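Local coordinates for Polyphosphate:AMP phosphotransferase (Meiothermus ruber H328, PDB 5O6M), which transfers phosphate from inorganic polyphosphate to nucleotides, converting AMP to ADP and ADP to ATP, and also accepts other nucleoside mono- and diphosphates, at residues S123-N135 / D199-A213. The protein carries 1 engineered substitution. Sequence-based numbering, arbitrary orientation.
Sequences SHYEDVLVVRVKN and DRRLWDRYQEAYEAA. With ATP (adenosine-5'-triphosphate), chain X; PO4 (phosphate ion), chain Z.
Leu129 and Val133, one turn apart on the short helix 130-133 and its N-cap, each set a methyl on a tyrosine of helix 203-217. Leu129 CD2 sits over the centre of the Tyr210 ring, 3.8 Å from the centroid and 9° off the normal, while its CD1 reaches Tyr210 CE1. Val133 CG2 makes the second CH-pi contact, toward the rim of the Tyr206 face; chi1 of 164° puts CG1 anti to the backbone N, where it meets Leu202 CD1 at 3.8 Å. Ala209, between the two tyrosines in sequence, presents only a methyl, leaving Leu129 CA and Ala209 CA 5.6 Å apart.

Tyr206 lies alongside Val130, its OH 3.3 Å from Val130 CG2, and donates to Asp199 OD1 at 3.0 Å from above the carboxylate plane. The same oxygen takes a weak hydrogen bond from Lys134 NZ within a salt bridge. A leucine in place of Tyr206 would probably take the hydroxyl donor from Asp199 and the aromatic face from under Val133 CG2. At the other margin, the extended Arg132 lays one guanidinium face over Ala209 CA and sends NH2 to within 3.1 Å of O2 of a phosphate ion, probably from the crystallisation liquor.

Further out, Tyr210 OH and Glu126 OE2 both bond Gln63 of strand 57-64, tying the contact to the central sheet of this P-loop-type kinase. Val130 turns CG1 to adenine C2 of ATP, 3.6 Å away, and Asp127 OD1 takes a weak bond from N6. The two methyls of Val130 thus link this packing to the nucleotide pocket, consistent with helix 203-217 backing the adenine site.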
# COMPACT_ATOMS: atom_id res chain seq x y z
N SER D 123 18.31 3.89 0.72
CA SER D 123 17.81 2.53 0.84
C SER D 123 17.79 2.11 2.30
O SER D 123 17.91 2.94 3.21
CB SER D 123 18.68 1.57 0.02
OG SER D 123 19.97 1.48 0.60
N HIS D 124 17.62 0.81 2.51
CA HIS D 124 17.72 0.20 3.83
C HIS D 124 19.08 0.44 4.48
O HIS D 124 19.20 0.29 5.70
CB HIS D 124 17.46 -1.30 3.73
CG HIS D 124 18.15 -1.96 2.57
ND1 HIS D 124 17.92 -1.59 1.26
CD2 HIS D 124 19.03 -2.99 2.52
CE1 HIS D 124 18.66 -2.34 0.46
NE2 HIS D 124 19.34 -3.20 1.20
N TYR D 125 20.10 0.80 3.70
CA TYR D 125 21.41 1.03 4.28
C TYR D 125 21.44 2.25 5.18
O TYR D 125 22.27 2.32 6.09
CB TYR D 125 22.47 1.14 3.17
CG TYR D 125 22.76 -0.21 2.56
CD1 TYR D 125 23.64 -1.09 3.18
CD2 TYR D 125 22.15 -0.62 1.39
CE1 TYR D 125 23.91 -2.34 2.64
CE2 TYR D 125 22.41 -1.87 0.84
CZ TYR D 125 23.29 -2.72 1.47
OH TYR D 125 23.55 -3.97 0.94
N GLU D 126 20.52 3.20 4.98
CA GLU D 126 20.42 4.33 5.90
C GLU D 126 20.20 3.89 7.34
O GLU D 126 20.52 4.65 8.26
CB GLU D 126 19.29 5.27 5.46
CG GLU D 126 19.53 5.95 4.12
CD GLU D 126 20.62 7.01 4.18
OE1 GLU D 126 20.83 7.59 5.27
OE2 GLU D 126 21.27 7.27 3.15
N ASP D 127 19.65 2.70 7.56
CA ASP D 127 19.41 2.21 8.91
C ASP D 127 20.65 1.62 9.56
O ASP D 127 20.56 1.13 10.69
CB ASP D 127 18.27 1.19 8.90
CG ASP D 127 16.92 1.83 8.67
OD1 ASP D 127 16.44 2.56 9.56
OD2 ASP D 127 16.32 1.61 7.59
N VAL D 128 21.80 1.65 8.89
CA VAL D 128 23.09 1.38 9.52
C VAL D 128 24.05 2.49 9.15
O VAL D 128 25.27 2.35 9.28
CB VAL D 128 23.65 0.00 9.13
CG1 VAL D 128 22.75 -1.11 9.63
CG2 VAL D 128 23.87 -0.07 7.62
N LEU D 129 23.51 3.62 8.68
CA LEU D 129 24.34 4.78 8.34
C LEU D 129 23.97 5.95 9.24
O LEU D 129 24.53 6.09 10.33
CB LEU D 129 24.16 5.15 6.87
CG LEU D 129 24.70 4.14 5.84
CD1 LEU D 129 24.23 4.51 4.45
CD2 LEU D 129 26.22 4.08 5.90
N VAL D 130 23.05 6.80 8.79
CA VAL D 130 22.60 7.90 9.64
C VAL D 130 22.09 7.37 10.97
O VAL D 130 22.26 8.01 12.02
CB VAL D 130 21.53 8.75 8.91
CG1 VAL D 130 20.31 7.90 8.57
CG2 VAL D 130 21.14 9.94 9.77
N VAL D 131 21.46 6.19 10.97
CA VAL D 131 20.98 5.60 12.21
C VAL D 131 22.15 5.28 13.13
O VAL D 131 22.07 5.45 14.35
CB VAL D 131 20.13 4.35 11.91
CG1 VAL D 131 19.95 3.51 13.18
CG2 VAL D 131 18.78 4.74 11.33
N ARG D 132 23.26 4.80 12.56
CA ARG D 132 24.45 4.51 13.35
C ARG D 132 25.19 5.79 13.74
O ARG D 132 25.56 5.97 14.90
CB ARG D 132 25.36 3.56 12.58
CG ARG D 132 26.85 3.71 12.90
CD ARG D 132 27.64 2.58 12.29
NE ARG D 132 29.08 2.85 12.27
CZ ARG D 132 30.02 1.91 12.21
NH1 ARG D 132 29.68 0.63 12.19
NH2 ARG D 132 31.30 2.25 12.19
N VAL D 133 25.42 6.68 12.77
CA VAL D 133 26.24 7.86 13.02
C VAL D 133 25.62 8.72 14.12
O VAL D 133 26.33 9.27 14.97
CB VAL D 133 26.44 8.67 11.73
CG1 VAL D 133 26.94 10.06 12.04
CG2 VAL D 133 27.41 7.94 10.80
N LYS D 134 24.30 8.86 14.12
CA LYS D 134 23.59 9.67 15.09
C LYS D 134 22.97 8.84 16.20
O LYS D 134 22.14 9.35 16.96
CB LYS D 134 22.53 10.52 14.40
CG LYS D 134 23.10 11.50 13.40
CD LYS D 134 22.01 12.38 12.79
CE LYS D 134 22.60 13.33 11.76
NZ LYS D 134 21.55 14.02 10.96
N ASN D 135 23.33 7.56 16.30
CA ASN D 135 22.83 6.68 17.35
C ASN D 135 21.31 6.81 17.50
O ASN D 135 20.78 7.04 18.59
CB ASN D 135 23.53 6.96 18.69
CG ASN D 135 25.03 6.82 18.60
OD1 ASN D 135 25.77 7.80 18.71
ND2 ASN D 135 25.50 5.59 18.39
N ASP D 199 25.67 17.09 8.98
CA ASP D 199 26.17 15.82 8.44
C ASP D 199 27.59 15.98 7.90
O ASP D 199 28.39 15.05 8.00
CB ASP D 199 25.23 15.30 7.36
CG ASP D 199 23.93 14.75 7.92
OD1 ASP D 199 23.92 14.29 9.08
OD2 ASP D 199 22.91 14.78 7.20
N ARG D 200 27.91 17.14 7.33
CA ARG D 200 29.26 17.37 6.84
C ARG D 200 30.25 17.42 8.00
O ARG D 200 31.37 16.89 7.90
CB ARG D 200 29.34 18.67 6.05
CG ARG D 200 30.76 19.11 5.82
CD ARG D 200 30.90 20.13 4.73
NE ARG D 200 32.30 20.54 4.63
CZ ARG D 200 33.20 19.90 3.91
NH1 ARG D 200 32.85 18.82 3.22
NH2 ARG D 200 34.46 20.33 3.87
N ARG D 201 29.87 18.06 9.10
CA ARG D 201 30.71 18.10 10.28
C ARG D 201 31.03 16.70 10.80
O ARG D 201 32.07 16.50 11.44
CB ARG D 201 30.02 18.96 11.34
CG ARG D 201 30.68 19.02 12.69
CD ARG D 201 29.77 19.77 13.65
NE ARG D 201 28.54 19.03 13.92
CZ ARG D 201 28.45 18.01 14.76
NH1 ARG D 201 29.51 17.60 15.43
NH2 ARG D 201 27.28 17.40 14.93
N LEU D 202 30.16 15.73 10.52
CA LEU D 202 30.36 14.33 10.89
C LEU D 202 30.97 13.50 9.76
O LEU D 202 30.81 12.28 9.75
CB LEU D 202 29.03 13.70 11.32
CG LEU D 202 28.36 14.19 12.60
CD1 LEU D 202 26.90 13.80 12.61
CD2 LEU D 202 29.06 13.61 13.82
N TRP D 203 31.66 14.14 8.81
CA TRP D 203 32.14 13.44 7.62
C TRP D 203 32.84 12.13 7.96
O TRP D 203 32.56 11.09 7.34
CB TRP D 203 33.09 14.35 6.83
CG TRP D 203 33.77 13.66 5.69
CD1 TRP D 203 34.91 12.91 5.75
CD2 TRP D 203 33.39 13.70 4.31
NE1 TRP D 203 35.24 12.45 4.50
CE2 TRP D 203 34.33 12.92 3.59
CE3 TRP D 203 32.34 14.29 3.61
CZ2 TRP D 203 34.25 12.74 2.21
CZ3 TRP D 203 32.26 14.11 2.24
CH2 TRP D 203 33.21 13.34 1.56
N ASP D 204 33.73 12.14 8.94
CA ASP D 204 34.54 10.95 9.21
C ASP D 204 33.71 9.82 9.79
O ASP D 204 33.91 8.65 9.44
CB ASP D 204 35.72 11.30 10.12
CG ASP D 204 36.71 12.23 9.46
OD1 ASP D 204 37.08 11.97 8.29
OD2 ASP D 204 37.13 13.22 10.10
N ARG D 205 32.78 10.13 10.70
CA ARG D 205 31.93 9.08 11.24
C ARG D 205 31.06 8.46 10.15
O ARG D 205 30.79 7.25 10.19
CB ARG D 205 31.08 9.61 12.39
CG ARG D 205 31.87 9.87 13.67
CD ARG D 205 30.94 9.89 14.88
NE ARG D 205 30.99 11.15 15.60
CZ ARG D 205 31.68 11.35 16.72
NH1 ARG D 205 31.66 12.54 17.31
NH2 ARG D 205 32.38 10.37 17.26
N TYR D 206 30.61 9.26 9.18
CA TYR D 206 29.87 8.71 8.05
C TYR D 206 30.75 7.82 7.18
O TYR D 206 30.32 6.74 6.75
CB TYR D 206 29.25 9.83 7.21
CG TYR D 206 27.86 10.23 7.64
CD1 TYR D 206 27.62 11.44 8.28
CD2 TYR D 206 26.77 9.39 7.41
CE1 TYR D 206 26.34 11.80 8.67
CE2 TYR D 206 25.49 9.75 7.80
CZ TYR D 206 25.28 10.95 8.43
OH TYR D 206 24.01 11.31 8.82
N GLN D 207 31.98 8.25 6.89
CA GLN D 207 32.88 7.43 6.09
C GLN D 207 33.13 6.08 6.75
O GLN D 207 33.19 5.05 6.08
CB GLN D 207 34.20 8.16 5.84
CG GLN D 207 34.05 9.45 5.06
CD GLN D 207 33.85 9.21 3.58
OE1 GLN D 207 34.75 8.72 2.89
NE2 GLN D 207 32.67 9.56 3.07
N GLU D 208 33.28 6.08 8.08
CA GLU D 208 33.47 4.82 8.80
C GLU D 208 32.24 3.92 8.66
O GLU D 208 32.37 2.71 8.45
CB GLU D 208 33.78 5.11 10.26
CG GLU D 208 35.11 5.79 10.48
CD GLU D 208 35.27 6.36 11.88
OE1 GLU D 208 34.34 6.20 12.69
OE2 GLU D 208 36.33 6.96 12.16
N ALA D 209 31.05 4.50 8.79
CA ALA D 209 29.83 3.71 8.65
C ALA D 209 29.72 3.11 7.26
O ALA D 209 29.32 1.95 7.10
CB ALA D 209 28.60 4.57 8.96
N TYR D 210 30.08 3.88 6.22
CA TYR D 210 30.02 3.34 4.87
C TYR D 210 31.00 2.18 4.69
O TYR D 210 30.65 1.16 4.09
CB TYR D 210 30.28 4.44 3.85
CG TYR D 210 29.02 5.11 3.35
CD1 TYR D 210 28.12 4.42 2.55
CD2 TYR D 210 28.74 6.44 3.66
CE1 TYR D 210 26.96 5.03 2.09
CE2 TYR D 210 27.59 7.06 3.20
CZ TYR D 210 26.70 6.34 2.41
OH TYR D 210 25.56 6.95 1.95
N GLU D 211 32.22 2.32 5.20
CA GLU D 211 33.17 1.21 5.10
C GLU D 211 32.66 -0.02 5.84
O GLU D 211 32.77 -1.14 5.34
CB GLU D 211 34.54 1.64 5.62
CG GLU D 211 35.59 0.54 5.49
CD GLU D 211 36.98 1.00 5.89
OE1 GLU D 211 37.37 0.80 7.06
OE2 GLU D 211 37.69 1.57 5.03
N ALA D 212 32.10 0.18 7.03
CA ALA D 212 31.55 -0.95 7.78
C ALA D 212 30.39 -1.58 7.02
O ALA D 212 30.33 -2.81 6.86
CB ALA D 212 31.09 -0.48 9.16
N ALA D 213 29.45 -0.76 6.55
CA ALA D 213 28.31 -1.28 5.80
C ALA D 213 28.76 -2.01 4.55
O ALA D 213 28.30 -3.12 4.27
CB ALA D 213 27.35 -0.14 5.45
PG ATP X . 18.34 13.83 -0.63
O1G ATP X . 18.17 12.34 -0.81
O2G ATP X . 19.61 14.19 0.13
O3G ATP X . 18.33 14.60 -1.96
PB ATP X . 15.84 15.25 -0.06
O1B ATP X . 15.90 16.60 0.53
O2B ATP X . 15.62 15.17 -1.57
O3B ATP X . 17.15 14.40 0.26
PA ATP X . 14.58 12.96 1.35
O1A ATP X . 14.52 11.89 0.34
O2A ATP X . 13.33 13.06 2.23
O3A ATP X . 14.70 14.38 0.63
O5' ATP X . 15.81 12.70 2.40
C5' ATP X . 15.82 13.37 3.68
C4' ATP X . 16.71 12.67 4.69
O4' ATP X . 16.15 11.40 5.08
C3' ATP X . 18.16 12.40 4.27
O3' ATP X . 19.04 13.24 5.00
C2' ATP X . 18.38 10.92 4.65
O2' ATP X . 19.63 10.68 5.28
C1' ATP X . 17.24 10.71 5.65
N9 ATP X . 16.89 9.32 5.89
C8 ATP X . 16.68 8.32 4.98
N7 ATP X . 16.48 7.14 5.50
C5 ATP X . 16.57 7.37 6.87
C6 ATP X . 16.47 6.51 7.98
N6 ATP X . 16.30 5.19 7.90
N1 ATP X . 16.59 7.07 9.21
C2 ATP X . 16.81 8.38 9.30
N3 ATP X . 16.94 9.28 8.33
C4 ATP X . 16.81 8.71 7.12
P PO4 Z . 33.42 -1.05 12.54
O1 PO4 Z . 33.87 -0.79 11.12
O2 PO4 Z . 33.36 0.25 13.31
O3 PO4 Z . 34.40 -1.98 13.21
O4 PO4 Z . 32.05 -1.69 12.53
O HOH W 1 27.45 1.25 8.85